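Local coordinates for protein putative alpha-L-fucosidase (Bacteroides thetaiotaomicron, PDB 3EYP) that probably hydrolyses alpha-L-fucosidic linkages, as a putative lipoprotein of glycoside hydrolase family 29, at residues 19-24 and 284-289; 162-167 and 251-256; 277-282 and 454-459; 405-410 and 434-439. All coordinates share one frame; numbering follows the deposited sequence.

Interaction 1 of 4, residues 19-24 and 284-289; sequences NREMIA and TSVGRN
Val286 pushes a methyl group against the backbone just where Glu21 turns out of a helix. The tight spot is small: Val286 CG2 lies 3.0 Å from Glu21 O, a close approach for a carbon and an oxygen, and 4.3 Å from Met22 CG. Val286 sets its CG1 branch trans to the backbone N (chi1 175°), which leaves CG2 beside that nitrogen and directed at the carbonyl. A beta-branched residue suits the place, since branching at CB puts CG2 on the Glu21 carbonyl and CG1 beside the Glu21 side chain. Met22, unbranched and flexible, gives only its CG to this contact and sends its sulfur on toward Tyr282.

The two segments are alpha-to-beta connections far apart in sequence, one leading from helix 12-20 into strand 22-26 and the other from helix 275-283 toward strand 291-295. These strands are parallel neighbours where the TIM barrel closes, so their entry turns meet. Glu21 makes its turn with a positive phi of 71°, while the type I turn from Ser285 to Arg288 presents Val286 at its second position.

The looser side belongs to Glu21. Its side chain runs alongside Val286 CG1 from CB to OE1 at about 4.3 to 4.4 Å, and the carboxylate lies at a partly exposed site, where OE1 makes a weak hydrogen bond to a bound glycerol and the side chain also touches His421.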
# COMPACT_ATOMS: atom_id res chain seq x y z
N ASN A 19 4.09 7.09 3.12
CA ASN A 19 5.25 7.56 2.40
C ASN A 19 6.01 6.47 1.65
O ASN A 19 6.82 6.73 0.73
CB ASN A 19 6.20 8.29 3.36
CG ASN A 19 7.25 9.08 2.61
OD1 ASN A 19 6.97 9.74 1.59
ND2 ASN A 19 8.49 8.96 3.07
N ARG A 20 5.73 5.23 2.02
CA ARG A 20 6.39 4.06 1.35
C ARG A 20 5.96 3.95 -0.13
O ARG A 20 6.71 3.63 -1.06
CB ARG A 20 6.04 2.75 2.06
CG ARG A 20 6.43 2.67 3.51
CD ARG A 20 6.06 1.28 4.07
NE ARG A 20 6.11 1.23 5.52
CZ ARG A 20 5.53 0.28 6.26
NH1 ARG A 20 4.87 -0.73 5.72
NH2 ARG A 20 5.62 0.34 7.55
N GLU A 21 4.70 4.27 -0.30
CA GLU A 21 3.97 4.22 -1.61
C GLU A 21 3.71 2.83 -2.09
O GLU A 21 2.57 2.46 -2.35
CB GLU A 21 4.64 5.09 -2.67
CG GLU A 21 4.48 6.55 -2.28
CD GLU A 21 4.91 7.57 -3.31
OE1 GLU A 21 5.42 7.21 -4.39
OE2 GLU A 21 4.70 8.77 -2.97
N MET A 22 4.76 2.04 -2.11
CA MET A 22 4.68 0.62 -2.53
C MET A 22 5.34 -0.28 -1.47
O MET A 22 6.27 0.11 -0.74
CB MET A 22 5.39 0.42 -3.88
CG MET A 22 4.63 0.84 -5.14
SD MET A 22 5.41 0.64 -6.76
CE MET A 22 5.12 -1.07 -7.08
N ILE A 23 4.84 -1.50 -1.38
CA ILE A 23 5.35 -2.56 -0.47
C ILE A 23 5.39 -3.89 -1.23
O ILE A 23 4.47 -4.17 -2.01
CB ILE A 23 4.49 -2.73 0.80
CG1 ILE A 23 4.27 -1.41 1.49
CG2 ILE A 23 5.11 -3.72 1.74
CD1 ILE A 23 3.26 -1.45 2.70
N ALA A 24 6.46 -4.69 -1.12
CA ALA A 24 6.38 -6.04 -1.71
C ALA A 24 5.78 -7.10 -0.78
O ALA A 24 5.97 -7.08 0.39
CB ALA A 24 7.73 -6.51 -2.24
N THR A 284 -4.62 3.35 -9.49
CA THR A 284 -5.83 3.04 -8.70
C THR A 284 -5.54 2.55 -7.32
O THR A 284 -6.43 2.07 -6.63
CB THR A 284 -6.80 2.05 -9.44
OG1 THR A 284 -6.13 0.79 -9.63
CG2 THR A 284 -7.19 2.62 -10.77
N SER A 285 -4.31 2.78 -6.88
CA SER A 285 -3.88 2.52 -5.50
C SER A 285 -3.09 3.68 -4.94
O SER A 285 -3.60 4.52 -4.21
CB SER A 285 -3.02 1.21 -5.39
OG SER A 285 -1.92 1.23 -6.31
N VAL A 286 -1.84 3.73 -5.32
CA VAL A 286 -1.03 4.85 -4.95
C VAL A 286 -1.72 6.18 -5.41
O VAL A 286 -1.69 7.19 -4.71
CB VAL A 286 0.48 4.73 -5.46
CG1 VAL A 286 1.25 6.02 -5.14
CG2 VAL A 286 1.21 3.47 -4.88
N GLY A 287 -2.36 6.16 -6.57
CA GLY A 287 -2.99 7.37 -7.11
C GLY A 287 -4.45 7.56 -6.68
O GLY A 287 -5.16 8.34 -7.26
N ARG A 288 -4.89 6.78 -5.69
CA ARG A 288 -6.17 6.95 -5.04
C ARG A 288 -6.05 6.85 -3.53
O ARG A 288 -6.74 6.09 -2.86
CB ARG A 288 -7.23 5.93 -5.54
CG ARG A 288 -7.54 5.96 -7.02
CD ARG A 288 -8.66 4.94 -7.36
NE ARG A 288 -9.09 5.14 -8.73
CZ ARG A 288 -10.01 4.40 -9.34
NH1 ARG A 288 -10.57 3.39 -8.71
NH2 ARG A 288 -10.36 4.68 -10.58
N ASN A 289 -5.08 7.57 -2.99
CA ASN A 289 -4.99 7.81 -1.56
C ASN A 289 -4.77 6.53 -0.75
O ASN A 289 -5.27 6.37 0.36
CB ASN A 289 -6.19 8.61 -1.03
CG ASN A 289 -6.01 9.05 0.41
OD1 ASN A 289 -4.90 9.37 0.82
ND2 ASN A 289 -7.09 9.09 1.17

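Interaction 2 of 4, residues 162-167 and 251-256. With GOL (glycerol), chain C.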
# COMPACT_ATOMS: atom_id res chain seq x y z
N GLU A 162 5.85 -3.82 9.53
CA GLU A 162 4.44 -4.22 9.32
C GLU A 162 4.17 -5.62 9.77
O GLU A 162 4.98 -6.52 9.54
CB GLU A 162 4.03 -4.09 7.86
CG GLU A 162 2.53 -4.19 7.62
CD GLU A 162 2.01 -3.30 6.49
OE1 GLU A 162 2.71 -2.30 6.16
OE2 GLU A 162 0.92 -3.64 5.92
N THR A 163 3.03 -5.78 10.44
CA THR A 163 2.48 -7.13 10.77
C THR A 163 1.15 -7.21 10.10
O THR A 163 0.34 -6.30 10.19
CB THR A 163 2.34 -7.33 12.31
OG1 THR A 163 3.63 -7.41 12.91
CG2 THR A 163 1.62 -8.59 12.66
N TRP A 164 0.94 -8.30 9.37
CA TRP A 164 -0.25 -8.47 8.52
C TRP A 164 -1.12 -9.58 9.06
O TRP A 164 -0.67 -10.74 9.19
CB TRP A 164 0.15 -8.83 7.12
CG TRP A 164 -0.49 -8.11 6.01
CD1 TRP A 164 -0.18 -6.87 5.55
CD2 TRP A 164 -1.52 -8.61 5.16
NE1 TRP A 164 -0.99 -6.55 4.49
CE2 TRP A 164 -1.80 -7.61 4.21
CE3 TRP A 164 -2.24 -9.81 5.12
CZ2 TRP A 164 -2.76 -7.77 3.20
CZ3 TRP A 164 -3.20 -9.96 4.12
CH2 TRP A 164 -3.43 -8.94 3.18
N TRP A 165 -2.39 -9.23 9.30
CA TRP A 165 -3.38 -10.20 9.79
C TRP A 165 -4.46 -10.41 8.74
O TRP A 165 -5.37 -9.59 8.60
CB TRP A 165 -4.03 -9.78 11.10
CG TRP A 165 -3.11 -9.85 12.30
CD1 TRP A 165 -2.05 -10.67 12.45
CD2 TRP A 165 -3.19 -9.06 13.51
NE1 TRP A 165 -1.46 -10.47 13.65
CE2 TRP A 165 -2.11 -9.46 14.32
CE3 TRP A 165 -4.05 -8.07 13.97
CZ2 TRP A 165 -1.89 -8.93 15.60
CZ3 TRP A 165 -3.82 -7.51 15.22
CH2 TRP A 165 -2.77 -7.96 16.04
N ASP A 166 -4.31 -11.49 7.98
CA ASP A 166 -5.28 -11.87 6.94
C ASP A 166 -6.59 -12.23 7.61
O ASP A 166 -6.61 -12.94 8.62
CB ASP A 166 -4.77 -13.05 6.12
CG ASP A 166 -5.42 -13.24 4.78
OD1 ASP A 166 -6.65 -13.04 4.60
OD2 ASP A 166 -4.72 -13.74 3.89
N GLY A 167 -7.68 -11.76 7.04
CA GLY A 167 -9.00 -12.08 7.58
C GLY A 167 -9.61 -13.41 7.12
O GLY A 167 -10.56 -13.93 7.73
N PRO A 251 -6.36 4.09 6.98
CA PRO A 251 -6.34 4.17 5.55
C PRO A 251 -6.27 2.80 4.87
O PRO A 251 -5.85 1.82 5.46
CB PRO A 251 -5.08 4.98 5.23
CG PRO A 251 -4.33 5.09 6.47
CD PRO A 251 -5.16 4.65 7.62
N ALA A 252 -6.73 2.77 3.65
CA ALA A 252 -6.73 1.55 2.82
C ALA A 252 -5.36 1.15 2.32
O ALA A 252 -4.59 1.94 1.73
CB ALA A 252 -7.69 1.69 1.62
N GLU A 253 -5.10 -0.15 2.45
CA GLU A 253 -3.94 -0.79 1.80
C GLU A 253 -4.39 -1.76 0.69
O GLU A 253 -5.19 -2.63 0.91
CB GLU A 253 -3.09 -1.52 2.84
CG GLU A 253 -1.66 -1.91 2.35
CD GLU A 253 -0.98 -2.83 3.35
OE1 GLU A 253 -0.11 -2.37 4.11
OE2 GLU A 253 -1.35 -3.99 3.41
N THR A 254 -3.92 -1.53 -0.54
CA THR A 254 -4.40 -2.24 -1.70
C THR A 254 -3.44 -3.35 -2.08
O THR A 254 -2.31 -3.10 -2.49
CB THR A 254 -4.54 -1.27 -2.93
OG1 THR A 254 -5.44 -0.19 -2.55
CG2 THR A 254 -5.10 -1.97 -4.14
N ASP A 255 -3.92 -4.56 -1.96
CA ASP A 255 -3.08 -5.78 -2.21
C ASP A 255 -3.44 -6.50 -3.47
O ASP A 255 -4.59 -6.65 -3.78
CB ASP A 255 -3.09 -6.74 -1.04
CG ASP A 255 -4.42 -7.42 -0.80
OD1 ASP A 255 -5.49 -6.75 -0.84
OD2 ASP A 255 -4.37 -8.64 -0.50
N VAL A 256 -2.40 -6.94 -4.21
CA VAL A 256 -2.63 -7.63 -5.46
C VAL A 256 -1.39 -8.43 -5.84
O VAL A 256 -0.26 -8.12 -5.45
CB VAL A 256 -3.03 -6.61 -6.59
CG1 VAL A 256 -1.89 -5.61 -6.83
CG2 VAL A 256 -3.42 -7.27 -7.86
C1 GOL C . -8.07 -9.66 4.17
O1 GOL C . -9.18 -10.19 4.88
C2 GOL C . -8.09 -10.13 2.73
O2 GOL C . -7.80 -11.51 2.65
C3 GOL C . -7.08 -9.35 1.92
O3 GOL C . -6.48 -10.09 0.88
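Strands 162-164 and 253-256 are not sheet neighbours: their axes come no nearer than 12.6 Å, with N-to-C directions 63° apart, and even the nearest CA pair, Trp164 and Glu253, is separated by 10.9 Å. Long side chains bridge the gap across the interior of the TIM barrel. Trp164 NE1 donates to Glu253 OE2 at 2.8 Å, with a nearly straight N-H...O angle of 165°. The acceptor sits at the ring edge and is met on its syn lone pair, so indole and carboxylate are almost coplanar. Glu253 is long enough to reach because it runs extended, CG trans to the backbone N. Its other oxygen, OE1, lies only 2.4 Å from Glu162 OE2, the two acids arriving from opposite directions. Arg20 forms a salt bridge with Glu162 OE1, and Trp17 NE1 donates to Glu253 OE1, so both acids have further partners.

Further along, toward the C-terminal strand ends where TIM barrels hold their active sites, a glycerol, probably from the crystallisation liquor, spans the two segments. Its O2 donates to Asp166 OD1 at 2.7 Å, Gly167 N reaches O1 weakly, and O3 lies 2.9 Å from Asp255 OD2. Gly167, having no side chain, leaves room for O1. Glu212 and Glu232 also bind glycerol, consistent with a polar pocket that could take a sugar. Around this core, Trp164 stacks on Phe195 of strand 193-195 and meets Phe25 of strand 22-26 edge-to-face, Leu293 of strand 291-295 touches both Trp164 and Glu253, and helix 12-20 supplies Trp17 and Arg20.

Interaction 3 of 4, residues 277-282 and 454-459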
# COMPACT_ATOMS: atom_id res chain seq x y z
N GLU A 277 -0.77 -2.82 -17.26
CA GLU A 277 -1.69 -3.29 -16.21
C GLU A 277 -1.25 -2.80 -14.83
O GLU A 277 -2.05 -2.32 -14.03
CB GLU A 277 -1.85 -4.82 -16.22
CG GLU A 277 -2.75 -5.23 -17.37
CD GLU A 277 -2.79 -6.73 -17.71
OE1 GLU A 277 -3.84 -7.13 -18.29
OE2 GLU A 277 -1.84 -7.51 -17.44
N LEU A 278 0.06 -2.86 -14.59
CA LEU A 278 0.61 -2.44 -13.29
C LEU A 278 0.53 -0.92 -13.09
O LEU A 278 0.35 -0.41 -12.00
CB LEU A 278 2.06 -2.95 -13.13
CG LEU A 278 2.13 -4.49 -12.99
CD1 LEU A 278 3.61 -4.91 -13.12
CD2 LEU A 278 1.44 -4.98 -11.63
N TRP A 279 0.68 -0.21 -14.20
CA TRP A 279 0.55 1.24 -14.21
C TRP A 279 -0.88 1.61 -13.85
O TRP A 279 -1.13 2.50 -13.06
CB TRP A 279 0.95 1.80 -15.59
CG TRP A 279 0.63 3.23 -15.85
CD1 TRP A 279 -0.01 3.72 -16.95
CD2 TRP A 279 0.97 4.36 -15.05
NE1 TRP A 279 -0.09 5.10 -16.88
CE2 TRP A 279 0.53 5.51 -15.73
CE3 TRP A 279 1.65 4.52 -13.82
CZ2 TRP A 279 0.69 6.79 -15.21
CZ3 TRP A 279 1.80 5.78 -13.31
CH2 TRP A 279 1.34 6.91 -14.01
N ASP A 280 -1.82 0.86 -14.40
CA ASP A 280 -3.23 1.07 -14.10
C ASP A 280 -3.45 0.87 -12.60
O ASP A 280 -4.05 1.66 -11.91
CB ASP A 280 -4.11 0.04 -14.81
CG ASP A 280 -4.26 0.32 -16.28
OD1 ASP A 280 -3.83 1.40 -16.71
OD2 ASP A 280 -4.88 -0.53 -16.98
N ILE A 281 -2.94 -0.24 -12.13
CA ILE A 281 -3.04 -0.58 -10.71
C ILE A 281 -2.40 0.45 -9.80
O ILE A 281 -2.99 0.90 -8.80
CB ILE A 281 -2.48 -2.00 -10.42
CG1 ILE A 281 -3.44 -3.03 -11.00
CG2 ILE A 281 -2.29 -2.24 -8.94
CD1 ILE A 281 -2.86 -4.50 -11.08
N TYR A 282 -1.20 0.86 -10.17
CA TYR A 282 -0.48 1.90 -9.45
C TYR A 282 -1.42 3.13 -9.32
O TYR A 282 -1.57 3.77 -8.26
CB TYR A 282 0.82 2.30 -10.20
CG TYR A 282 1.63 3.39 -9.49
CD1 TYR A 282 2.55 3.08 -8.49
CD2 TYR A 282 1.44 4.73 -9.82
CE1 TYR A 282 3.25 4.09 -7.83
CE2 TYR A 282 2.13 5.75 -9.17
CZ TYR A 282 3.04 5.42 -8.19
OH TYR A 282 3.76 6.40 -7.59
N TYR A 454 1.65 16.40 -16.31
CA TYR A 454 2.75 15.58 -16.77
C TYR A 454 2.43 14.88 -18.08
O TYR A 454 1.27 14.79 -18.54
CB TYR A 454 3.11 14.53 -15.70
CG TYR A 454 3.18 15.07 -14.26
CD1 TYR A 454 4.39 15.48 -13.73
CD2 TYR A 454 2.04 15.14 -13.46
CE1 TYR A 454 4.49 16.00 -12.43
CE2 TYR A 454 2.11 15.67 -12.16
CZ TYR A 454 3.35 16.10 -11.64
OH TYR A 454 3.47 16.59 -10.37
N LYS A 455 3.48 14.37 -18.68
CA LYS A 455 3.33 13.59 -19.87
C LYS A 455 3.78 12.15 -19.55
O LYS A 455 4.90 11.91 -19.06
CB LYS A 455 4.15 14.22 -21.02
CG LYS A 455 4.12 13.44 -22.32
CD LYS A 455 2.78 13.24 -22.92
CE LYS A 455 2.78 11.98 -23.84
NZ LYS A 455 2.49 10.64 -23.09
N GLN A 456 2.87 11.22 -19.78
CA GLN A 456 3.09 9.82 -19.39
C GLN A 456 4.23 9.25 -20.20
O GLN A 456 4.33 9.51 -21.39
CB GLN A 456 1.84 8.96 -19.57
CG GLN A 456 0.76 9.23 -18.60
CD GLN A 456 -0.47 8.46 -18.88
OE1 GLN A 456 -0.44 7.22 -18.89
NE2 GLN A 456 -1.59 9.17 -19.11
N SER A 457 5.05 8.45 -19.54
CA SER A 457 6.24 7.84 -20.15
C SER A 457 5.89 6.97 -21.33
O SER A 457 4.84 6.33 -21.36
CB SER A 457 7.06 7.01 -19.12
OG SER A 457 8.01 6.16 -19.76
N PRO A 458 6.78 6.94 -22.32
CA PRO A 458 6.54 6.01 -23.41
C PRO A 458 6.55 4.57 -22.96
O PRO A 458 6.00 3.70 -23.59
CB PRO A 458 7.73 6.27 -24.32
CG PRO A 458 8.10 7.66 -24.02
CD PRO A 458 7.91 7.83 -22.59
N VAL A 459 7.18 4.33 -21.82
CA VAL A 459 7.20 2.99 -21.25
C VAL A 459 5.81 2.46 -21.17
O VAL A 459 5.59 1.30 -21.33
CB VAL A 459 7.82 2.95 -19.81
CG1 VAL A 459 7.56 1.54 -19.19
CG2 VAL A 459 9.33 3.30 -19.86
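Segment 277-282, part of helix 275-283, and the irregular segment 454-459 keep their backbones well apart, the nearest CA pair being Trp279 and Val459 at 9.8 Å. The helix belongs to the outer layer of the TIM barrel, and the other segment is the C-terminal tail that leaves the last strand of the F5/8 type C beta-sandwich, so the contact helps tie the tail back onto the barrel. A single pair of side chains spans the gap. Trp279 NE1 donates to Gln456 OE1 over 2.9 Å, with an N-H...O angle of 151°. The oxygen lies at the indole edge, somewhat tilted from the ring plane, whereas the donor stands well above the carbonyl plane, so the bond does not follow a lone pair. Ring and amide planes are 49° apart.

Tryptophan suits the helix surface here because its large apolar ring can be buried against Phe323 and stacked on Phe460 while its one N-H still points out to a partner. Gln456 answers with length: its CG lies beside the backbone N (chi1 -72°) and the chain then runs extended, carrying the amide across to the indole.

The tail is braced by its own polar groups as well. Lys455 NZ donates to Gln456 O at 2.7 Å, on a lone pair in the carbonyl plane, and also forms a salt bridge with Asp379. Ser457 OG, bonded to Glu321 of helix 306-323, closes an ST turn by accepting from Val459 N at 2.9 Å.

Interaction 4 of 4, residues 405-410 and 434-439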
# COMPACT_ATOMS: atom_id res chain seq x y z
N LYS A 405 -10.09 32.23 -24.47
CA LYS A 405 -11.48 32.62 -24.77
C LYS A 405 -12.42 31.91 -23.78
O LYS A 405 -13.45 32.45 -23.33
CB LYS A 405 -11.84 32.26 -26.22
N ASN A 406 -12.04 30.70 -23.44
CA ASN A 406 -12.80 29.92 -22.48
C ASN A 406 -11.98 28.81 -21.80
O ASN A 406 -11.02 28.28 -22.35
CB ASN A 406 -14.04 29.35 -23.17
N TRP A 407 -12.38 28.51 -20.56
CA TRP A 407 -11.89 27.33 -19.83
C TRP A 407 -12.58 26.09 -20.36
O TRP A 407 -13.81 26.01 -20.40
CB TRP A 407 -12.14 27.45 -18.33
CG TRP A 407 -11.30 28.47 -17.71
CD1 TRP A 407 -11.72 29.62 -17.12
CD2 TRP A 407 -9.87 28.47 -17.59
NE1 TRP A 407 -10.65 30.35 -16.65
CE2 TRP A 407 -9.50 29.65 -16.91
CE3 TRP A 407 -8.86 27.57 -17.96
CZ2 TRP A 407 -8.19 29.97 -16.64
CZ3 TRP A 407 -7.57 27.90 -17.69
CH2 TRP A 407 -7.24 29.08 -17.02
N ILE A 408 -11.75 25.13 -20.75
CA ILE A 408 -12.19 23.84 -21.28
C ILE A 408 -12.05 22.84 -20.16
O ILE A 408 -11.05 22.80 -19.46
CB ILE A 408 -11.34 23.39 -22.51
CG1 ILE A 408 -11.45 24.41 -23.64
CG2 ILE A 408 -11.79 22.04 -23.05
CD1 ILE A 408 -10.19 25.29 -23.77
N THR A 409 -13.09 22.05 -19.96
CA THR A 409 -13.08 21.10 -18.87
C THR A 409 -12.28 19.89 -19.29
O THR A 409 -12.10 19.63 -20.47
CB THR A 409 -14.47 20.65 -18.41
OG1 THR A 409 -15.01 19.69 -19.35
CG2 THR A 409 -15.39 21.84 -18.18
N ILE A 410 -11.77 19.18 -18.30
CA ILE A 410 -11.08 17.92 -18.50
C ILE A 410 -11.99 16.83 -17.95
O ILE A 410 -12.21 16.77 -16.76
CB ILE A 410 -9.71 17.87 -17.78
CG1 ILE A 410 -8.77 18.96 -18.34
CG2 ILE A 410 -9.07 16.50 -18.00
CD1 ILE A 410 -7.48 19.16 -17.57
N GLN A 434 -2.82 27.78 -20.52
CA GLN A 434 -3.11 27.98 -19.09
C GLN A 434 -3.90 26.83 -18.51
O GLN A 434 -4.66 26.17 -19.19
CB GLN A 434 -3.95 29.25 -18.90
CG GLN A 434 -3.32 30.52 -19.43
CD GLN A 434 -4.25 31.66 -19.19
OE1 GLN A 434 -5.23 31.81 -19.90
NE2 GLN A 434 -4.01 32.42 -18.12
N VAL A 435 -3.66 26.60 -17.23
CA VAL A 435 -4.31 25.55 -16.46
C VAL A 435 -4.90 26.14 -15.21
O VAL A 435 -4.23 26.85 -14.45
CB VAL A 435 -3.31 24.43 -16.01
CG1 VAL A 435 -4.01 23.35 -15.07
CG2 VAL A 435 -2.62 23.79 -17.21
N ARG A 436 -6.15 25.79 -14.98
CA ARG A 436 -6.86 26.18 -13.77
C ARG A 436 -7.17 25.03 -12.82
O ARG A 436 -7.79 24.03 -13.20
CB ARG A 436 -8.17 26.92 -14.10
CG ARG A 436 -8.87 27.39 -12.85
CD ARG A 436 -9.88 28.48 -13.09
NE ARG A 436 -11.11 28.02 -13.72
CZ ARG A 436 -12.25 28.71 -13.68
NH1 ARG A 436 -13.34 28.25 -14.28
NH2 ARG A 436 -12.32 29.84 -13.00
N LEU A 437 -6.79 25.24 -11.56
CA LEU A 437 -7.15 24.33 -10.46
C LEU A 437 -8.22 24.99 -9.62
O LEU A 437 -8.00 26.04 -9.00
CB LEU A 437 -5.94 24.01 -9.60
CG LEU A 437 -6.21 23.20 -8.34
CD1 LEU A 437 -6.87 21.81 -8.68
CD2 LEU A 437 -4.90 23.07 -7.54
N ARG A 438 -9.42 24.38 -9.65
CA ARG A 438 -10.56 24.81 -8.85
C ARG A 438 -10.75 23.91 -7.62
O ARG A 438 -11.09 22.73 -7.74
CB ARG A 438 -11.86 24.77 -9.67
CG ARG A 438 -11.81 25.43 -11.09
CD ARG A 438 -13.22 25.89 -11.52
NE ARG A 438 -13.53 27.13 -10.79
CZ ARG A 438 -14.67 27.82 -10.90
NH1 ARG A 438 -14.83 28.96 -10.20
NH2 ARG A 438 -15.67 27.39 -11.65
N ILE A 439 -10.51 24.51 -6.45
CA ILE A 439 -10.88 23.93 -5.15
C ILE A 439 -12.28 24.41 -4.90
O ILE A 439 -12.51 25.61 -4.66
CB ILE A 439 -9.93 24.37 -3.98
CG1 ILE A 439 -8.51 23.98 -4.27
CG2 ILE A 439 -10.38 23.76 -2.58
CD1 ILE A 439 -8.37 22.63 -4.84
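Arg436 lies along one face of the Trp407 indole from CB to guanidinium. Its CB starts over the benzene half, 3.7 Å from the centroid of the Trp407 six-membered ring and nearly on the ring normal, a CH-pi contact. With CG trans to the backbone N (chi1 -177°), the chain sets off across the ring; CD passes 4.0 Å from Trp407 CE2, and a bend at chi3 (74°) lays the end of the side chain down flat. NE then sits 3.8 Å from Trp407 NE1. CZ stands 3.9 Å from the centroid of the five-membered ring, a cation-pi contact with the two planes only 11° apart, and NH1 reaches the rim, 3.5 Å from Trp407 CD1, with NH2 4.0 Å from Trp407 NE1. Gln434 closes off the edge of the ring, its backbone O lying 3.7 Å from Trp407 CZ3.

The pair sits on the five-stranded antiparallel sheet of the F5/8 type C domain, Trp407 leading into edge strand 408-409. Arg438 NE covers the other guanidinium face. Flat and delocalised, Arg436 can stack on tryptophan while NH1 forms a salt bridge with Glu399; this acid, and Asp367 paired with Arg438, probably offset the two positive charges.

Interactions 1 and 2 lie in the TIM barrel, their centres 12 Å apart, and are joined by the Arg20-Glu162 salt bridge; both reach the same parallel sheet, and along the chain interaction 2 is nested within the loop closed by interaction 1. Interaction 3 is about 14 Å, centre to centre, from interaction 1 and uses helix 275-283, whose end runs into segment 284-289. Its other segment comes after the beta-sandwich, so interactions 1 and 3 cross in sequence. Interaction 4, nested inside interaction 3, lies about 38 Å, centre to centre, from interaction 2, within the F5/8 type C domain. The chain thus completes the barrel, then the sandwich, and finally returns its tail to the barrel.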